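Side-chain contacts in putative cell invasion protein with MAC/Perforin domain (Bacteroides thetaiotaomicron VPI-5482, PDB 3KK7), which is of unknown function but belongs to the membrane-attack complex/perforin family, many members of which form membrane pores, and is putatively linked to cell invasion: residues D244-A249 against E282-K287; Y491-T496 against T530-R535. All coordinates share one frame; numbering follows the deposited sequence.

Interaction 1: residues D244-A249 against E282-K287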
loop_
_atom_site.group_PDB
_atom_site.type_symbol
_atom_site.label_atom_id
_atom_site.label_comp_id
_atom_site.label_asym_id
_atom_site.label_seq_id
_atom_site.Cartn_x
_atom_site.Cartn_y
_atom_site.Cartn_z
ATOM N N ASP A 244 -25.873 14.371 -14.258
ATOM C CA ASP A 244 -26.812 13.356 -13.784
ATOM C C ASP A 244 -27.933 13.103 -14.821
ATOM O O ASP A 244 -28.280 11.958 -15.099
ATOM C CB ASP A 244 -27.464 13.789 -12.449
ATOM C CG ASP A 244 -26.539 13.685 -11.246
ATOM O OD1 ASP A 244 -25.408 13.148 -11.320
ATOM O OD2 ASP A 244 -26.958 14.161 -10.187
ATOM N N VAL A 245 -28.486 14.170 -15.389
ATOM C CA VAL A 245 -29.587 14.059 -16.359
ATOM C C VAL A 245 -29.061 13.531 -17.671
ATOM O O VAL A 245 -29.715 12.696 -18.314
ATOM C CB VAL A 245 -30.258 15.428 -16.628
ATOM C CG1 VAL A 245 -31.355 15.323 -17.702
ATOM C CG2 VAL A 245 -30.830 16.020 -15.324
ATOM N N ALA A 246 -27.874 13.998 -18.065
ATOM C CA ALA A 246 -27.315 13.611 -19.349
ATOM C C ALA A 246 -26.949 12.134 -19.355
ATOM O O ALA A 246 -27.355 11.380 -20.244
ATOM C CB ALA A 246 -26.129 14.446 -19.688
ATOM N N ILE A 247 -26.185 11.713 -18.354
ATOM C CA ILE A 247 -25.819 10.300 -18.241
ATOM C C ILE A 247 -27.055 9.436 -18.367
ATOM O O ILE A 247 -27.095 8.508 -19.153
ATOM C CB ILE A 247 -25.144 9.962 -16.900
ATOM C CG1 ILE A 247 -23.717 10.535 -16.874
ATOM C CG2 ILE A 247 -25.121 8.417 -16.702
ATOM C CD1 ILE A 247 -22.995 10.391 -15.497
ATOM N N ASN A 248 -28.079 9.795 -17.605
ATOM C CA ASN A 248 -29.310 9.034 -17.561
ATOM C C ASN A 248 -30.115 9.047 -18.864
ATOM O O ASN A 248 -30.894 8.129 -19.099
ATOM C CB ASN A 248 -30.154 9.487 -16.380
ATOM C CG ASN A 248 -30.644 8.329 -15.549
ATOM O OD1 ASN A 248 -29.843 7.460 -15.123
ATOM N ND2 ASN A 248 -31.962 8.309 -15.274
ATOM N N ALA A 249 -29.934 10.052 -19.711
ATOM C CA ALA A 249 -30.580 10.058 -21.025
ATOM C C ALA A 249 -29.703 9.445 -22.119
ATOM O O ALA A 249 -30.115 9.394 -23.281
ATOM C CB ALA A 249 -30.974 11.478 -21.429
ATOM N N GLU A 282 -31.601 16.458 -27.612
ATOM C CA GLU A 282 -32.027 17.762 -27.095
ATOM C C GLU A 282 -31.817 17.875 -25.574
ATOM O O GLU A 282 -31.371 18.909 -25.087
ATOM C CB GLU A 282 -33.491 17.981 -27.441
ATOM C CG GLU A 282 -33.954 19.424 -27.416
ATOM C CD GLU A 282 -34.957 19.726 -28.550
ATOM O OE1 GLU A 282 -34.633 19.412 -29.734
ATOM O OE2 GLU A 282 -36.054 20.274 -28.258
ATOM N N THR A 283 -32.107 16.813 -24.825
ATOM C CA THR A 283 -31.838 16.796 -23.383
ATOM C C THR A 283 -30.386 17.175 -23.066
ATOM O O THR A 283 -30.105 17.749 -22.017
ATOM C CB THR A 283 -32.079 15.388 -22.763
ATOM O OG1 THR A 283 -33.424 14.986 -22.992
ATOM C CG2 THR A 283 -31.826 15.381 -21.253
ATOM N N ILE A 284 -29.472 16.818 -23.960
ATOM C CA ILE A 284 -28.048 17.016 -23.740
ATOM C C ILE A 284 -27.609 18.379 -24.223
ATOM O O ILE A 284 -27.002 19.148 -23.495
ATOM C CB ILE A 284 -27.234 15.905 -24.436
ATOM C CG1 ILE A 284 -27.373 14.609 -23.633
ATOM C CG2 ILE A 284 -25.778 16.278 -24.548
ATOM C CD1 ILE A 284 -27.059 13.415 -24.419
ATOM N N THR A 285 -27.938 18.686 -25.454
ATOM C CA THR A 285 -27.523 19.946 -26.046
ATOM C C THR A 285 -28.108 21.186 -25.337
ATOM O O THR A 285 -27.469 22.235 -25.315
ATOM C CB THR A 285 -27.873 19.964 -27.528
ATOM O OG1 THR A 285 -29.278 19.718 -27.668
ATOM C CG2 THR A 285 -27.065 18.892 -28.254
ATOM N N ASN A 286 -29.304 21.051 -24.766
ATOM C CA ASN A 286 -29.907 22.116 -23.964
ATOM C C ASN A 286 -29.089 22.496 -22.719
ATOM O O ASN A 286 -29.221 23.603 -22.211
ATOM C CB ASN A 286 -31.323 21.737 -23.517
ATOM C CG ASN A 286 -32.369 21.791 -24.660
ATOM O OD1 ASN A 286 -32.115 22.270 -25.781
ATOM N ND2 ASN A 286 -33.564 21.286 -24.355
ATOM N N LYS A 287 -28.252 21.588 -22.234
ATOM C CA LYS A 287 -27.392 21.877 -21.086
ATOM C C LYS A 287 -25.901 21.933 -21.410
ATOM O O LYS A 287 -25.145 22.610 -20.715
ATOM C CB LYS A 287 -27.634 20.828 -19.995
ATOM C CG LYS A 287 -29.051 20.830 -19.411
ATOM C CD LYS A 287 -29.485 22.218 -18.903
ATOM C CE LYS A 287 -30.889 22.196 -18.366
ATOM N NZ LYS A 287 -31.083 23.360 -17.485
#
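Val245, Ala246 and Ala249 on helix 236-249 face Thr283 and Ile284 on helix 278-285. The contact is made by aliphatic carbons, and most of them are methyl groups. With OG1 at chi1 -59°, the CG2 branch of Thr283 stands anti to the backbone N, and that puts the methyl against the other helix. Thr283 CG2 lies 3.6 Å from Val245 CG1, and the two side chains cross at about a right angle. The same methyl is 4.0 Å from Ala249 CB, one helical turn further on. It spans two residues on one flank of the partner helix.

The second apolar pair is more deeply buried. Ile284 brings its CG1 branch near the other helix, and CG1 rests 4.1 Å from Ala246 CB. The small alanine side chain lets the backbones come close: Ala246 CA and Ile284 CA are 5.6 Å apart.

One polar link lies beside the packed carbons: Ala249 O accepts from Asn280 ND2 on the partner helix.

In the chain both helices come between strands 220-230 and 288-298, which pair with each other in the central sheet. This helical insert probably corresponds to one of the clusters that pore-forming MACPF relatives refold into membrane hairpins. Ala246 and Ile284 both touch Leu291 of strand 288-298, and Ala246 also meets Phe288. On another side of helix 236-249, Ile247 packs on Ala105 and Ser107 of strand 93-108.

Interaction 2: residues Y491-T496 against T530-R535; sequences YIYNPT and TTLYQR
Leu532 meets Tyr491 and Tyr493 through torsions that point the side chains at one another. The leucine CG is anti to its backbone N (chi1 -157°), which carries both methyls from helix 529-535 to strand 489-494. Tyr491 CG lies anti to its own carbonyl carbon. There chi1 -65° places the ring beside the leucine, and chi2 -85° turns a face to it.

Leu532 CD2 sits over that face. It is 3.4 Å from Tyr491 CG and equally near Tyr491 CD1. Tyr491 CB is also close, 3.6 Å from Leu532 CD2. Tyr491 CD2 and CE1 are further off, and the methyl stands above the rim of the ring beside CG and CD1, not over its centre. This is a CH-pi type of contact.

The other methyl goes to the next residue on this side of the strand. Leu532 CD1 is 4.1 Å from Tyr493 CB and approaches the Tyr493 ring obliquely. The leucine thus fits against two tyrosines, i and i+2. An alanine in place of Tyr491 would probably leave Leu532 CD2 without its ring face and open a gap between strand and helix.

Beyond the contact, Asn494 forms an Asx turn. Its OD1 accepts from Thr496 N at 3.0 Å, in the carbonyl plane, and also from Ser497 N. Strand 489-494 lies between strands 480-484 and 499-504 in the D3 sheet, and both tyrosines also touch Cys500.

The chemistry across the pair is apolar and buried. The polar end of Tyr493 is satisfied elsewhere, because its OH bonds to Lys525 O. In this contact the helix meets the sheet through carbon atoms, by van der Waals and CH-pi contact.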
loop_
_atom_site.group_PDB
_atom_site.type_symbol
_atom_site.label_atom_id
_atom_site.label_comp_id
_atom_site.label_asym_id
_atom_site.label_seq_id
_atom_site.Cartn_x
_atom_site.Cartn_y
_atom_site.Cartn_z
ATOM N N TYR A 491 14.848 -15.303 11.479
ATOM C CA TYR A 491 14.321 -14.514 12.582
ATOM C C TYR A 491 15.305 -14.683 13.732
ATOM O O TYR A 491 15.489 -15.801 14.250
ATOM C CB TYR A 491 12.923 -14.974 12.982
ATOM C CG TYR A 491 11.883 -14.757 11.934
ATOM C CD1 TYR A 491 11.243 -13.535 11.822
ATOM C CD2 TYR A 491 11.530 -15.761 11.047
ATOM C CE1 TYR A 491 10.267 -13.304 10.847
ATOM C CE2 TYR A 491 10.551 -15.537 10.066
ATOM C CZ TYR A 491 9.934 -14.299 9.982
ATOM O OH TYR A 491 8.977 -14.034 9.041
ATOM N N ILE A 492 15.978 -13.576 14.058
ATOM C CA ILE A 492 16.924 -13.501 15.165
ATOM C C ILE A 492 16.200 -12.799 16.307
ATOM O O ILE A 492 15.756 -11.664 16.163
ATOM C CB ILE A 492 18.204 -12.762 14.764
ATOM C CG1 ILE A 492 18.742 -13.388 13.475
ATOM C CG2 ILE A 492 19.237 -12.847 15.861
ATOM C CD1 ILE A 492 20.175 -13.003 13.120
ATOM N N TYR A 493 16.051 -13.502 17.425
ATOM C CA TYR A 493 15.172 -13.054 18.492
ATOM C C TYR A 493 15.851 -13.128 19.828
ATOM O O TYR A 493 16.670 -14.009 20.065
ATOM C CB TYR A 493 13.881 -13.887 18.523
ATOM C CG TYR A 493 14.053 -15.343 18.908
ATOM C CD1 TYR A 493 14.450 -16.285 17.964
ATOM C CD2 TYR A 493 13.771 -15.781 20.208
ATOM C CE1 TYR A 493 14.576 -17.623 18.297
ATOM C CE2 TYR A 493 13.905 -17.122 20.563
ATOM C CZ TYR A 493 14.313 -18.038 19.605
ATOM O OH TYR A 493 14.463 -19.362 19.947
ATOM N N ASN A 494 15.499 -12.167 20.677
ATOM C CA ASN A 494 15.997 -12.075 22.046
ATOM C C ASN A 494 14.879 -12.475 23.011
ATOM O O ASN A 494 13.967 -11.678 23.262
ATOM C CB ASN A 494 16.456 -10.650 22.330
ATOM C CG ASN A 494 17.124 -10.507 23.683
ATOM O OD1 ASN A 494 16.624 -10.997 24.701
ATOM N ND2 ASN A 494 18.253 -9.818 23.700
ATOM N N PRO A 495 14.950 -13.698 23.566
ATOM C CA PRO A 495 13.859 -14.190 24.380
ATOM C C PRO A 495 13.845 -13.656 25.820
ATOM O O PRO A 495 12.993 -14.080 26.593
ATOM C CB PRO A 495 14.100 -15.683 24.369
ATOM C CG PRO A 495 15.579 -15.767 24.454
ATOM C CD PRO A 495 16.085 -14.627 23.597
ATOM N N THR A 496 14.755 -12.746 26.177
ATOM C CA THR A 496 14.652 -12.011 27.434
ATOM C C THR A 496 13.965 -10.666 27.231
ATOM O O THR A 496 13.131 -10.279 28.045
ATOM C CB THR A 496 16.005 -11.722 28.033
ATOM O OG1 THR A 496 16.855 -12.859 27.862
ATOM C CG2 THR A 496 15.867 -11.380 29.512
ATOM N N THR A 530 3.721 -18.387 15.486
ATOM C CA THR A 530 2.636 -17.736 16.209
ATOM C C THR A 530 3.212 -17.157 17.491
ATOM O O THR A 530 2.879 -16.037 17.849
ATOM C CB THR A 530 1.396 -18.667 16.459
ATOM O OG1 THR A 530 1.712 -19.639 17.448
ATOM C CG2 THR A 530 0.947 -19.412 15.201
ATOM N N THR A 531 4.122 -17.889 18.144
ATOM C CA THR A 531 4.825 -17.382 19.335
ATOM C C THR A 531 5.615 -16.129 18.978
ATOM O O THR A 531 5.573 -15.120 19.688
ATOM C CB THR A 531 5.770 -18.453 19.954
ATOM O OG1 THR A 531 4.979 -19.459 20.596
ATOM C CG2 THR A 531 6.762 -17.842 20.977
ATOM N N LEU A 532 6.310 -16.168 17.857
ATOM C CA LEU A 532 7.104 -15.022 17.457
ATOM C C LEU A 532 6.245 -13.769 17.319
ATOM O O LEU A 532 6.483 -12.763 17.981
ATOM C CB LEU A 532 7.831 -15.317 16.147
ATOM C CG LEU A 532 9.075 -14.471 15.889
ATOM C CD1 LEU A 532 10.091 -14.680 17.050
ATOM C CD2 LEU A 532 9.671 -14.829 14.504
ATOM N N TYR A 533 5.213 -13.821 16.494
ATOM C CA TYR A 533 4.439 -12.610 16.266
ATOM C C TYR A 533 3.469 -12.268 17.390
ATOM O O TYR A 533 2.969 -11.147 17.453
ATOM C CB TYR A 533 3.733 -12.623 14.894
ATOM C CG TYR A 533 2.758 -13.754 14.594
ATOM C CD1 TYR A 533 1.566 -13.896 15.308
ATOM C CD2 TYR A 533 2.978 -14.623 13.527
ATOM C CE1 TYR A 533 0.635 -14.893 14.995
ATOM C CE2 TYR A 533 2.057 -15.639 13.219
ATOM C CZ TYR A 533 0.889 -15.767 13.962
ATOM O OH TYR A 533 -0.012 -16.768 13.680
ATOM N N GLN A 534 3.162 -13.211 18.263
ATOM C CA GLN A 534 2.271 -12.880 19.381
ATOM C C GLN A 534 3.029 -12.243 20.536
ATOM O O GLN A 534 2.443 -11.463 21.296
ATOM C CB GLN A 534 1.484 -14.093 19.878
ATOM C CG GLN A 534 0.442 -14.523 18.899
ATOM C CD GLN A 534 -0.469 -15.572 19.421
ATOM O OE1 GLN A 534 -0.212 -16.223 20.444
ATOM N NE2 GLN A 534 -1.568 -15.747 18.728
ATOM N N ARG A 535 4.315 -12.579 20.667
ATOM C CA ARG A 535 5.086 -12.193 21.836
ATOM C C ARG A 535 6.309 -11.358 21.524
ATOM O O ARG A 535 6.916 -10.837 22.445
ATOM C CB ARG A 535 5.483 -13.444 22.638
ATOM C CG ARG A 535 4.271 -14.232 23.264
ATOM C CD ARG A 535 4.709 -15.478 24.087
ATOM N NE ARG A 535 5.866 -15.155 24.935
ATOM C CZ ARG A 535 6.718 -16.036 25.471
ATOM N NH1 ARG A 535 6.544 -17.351 25.314
ATOM N NH2 ARG A 535 7.750 -15.590 26.190
#

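Overall arrangement
The two contacts lie on opposite sides of the chain's centre, with centres about 63 Å apart, and share no helix or strand. Interaction 1 joins two helices in the MACPF region. It is partly buried, with methyl groups at its more exposed side and an alanine-isoleucine pair beneath. Interaction 2 sets a helix on a sheet in the D3 region, and its three touching residues are all buried. Both depend on apolar contact between side chains. They differ in shape: interaction 1 pairs aliphatic groups, most of them methyls, and lets two backbones come near, while interaction 2 uses one leucine against aromatic side chains, with the backbones further apart.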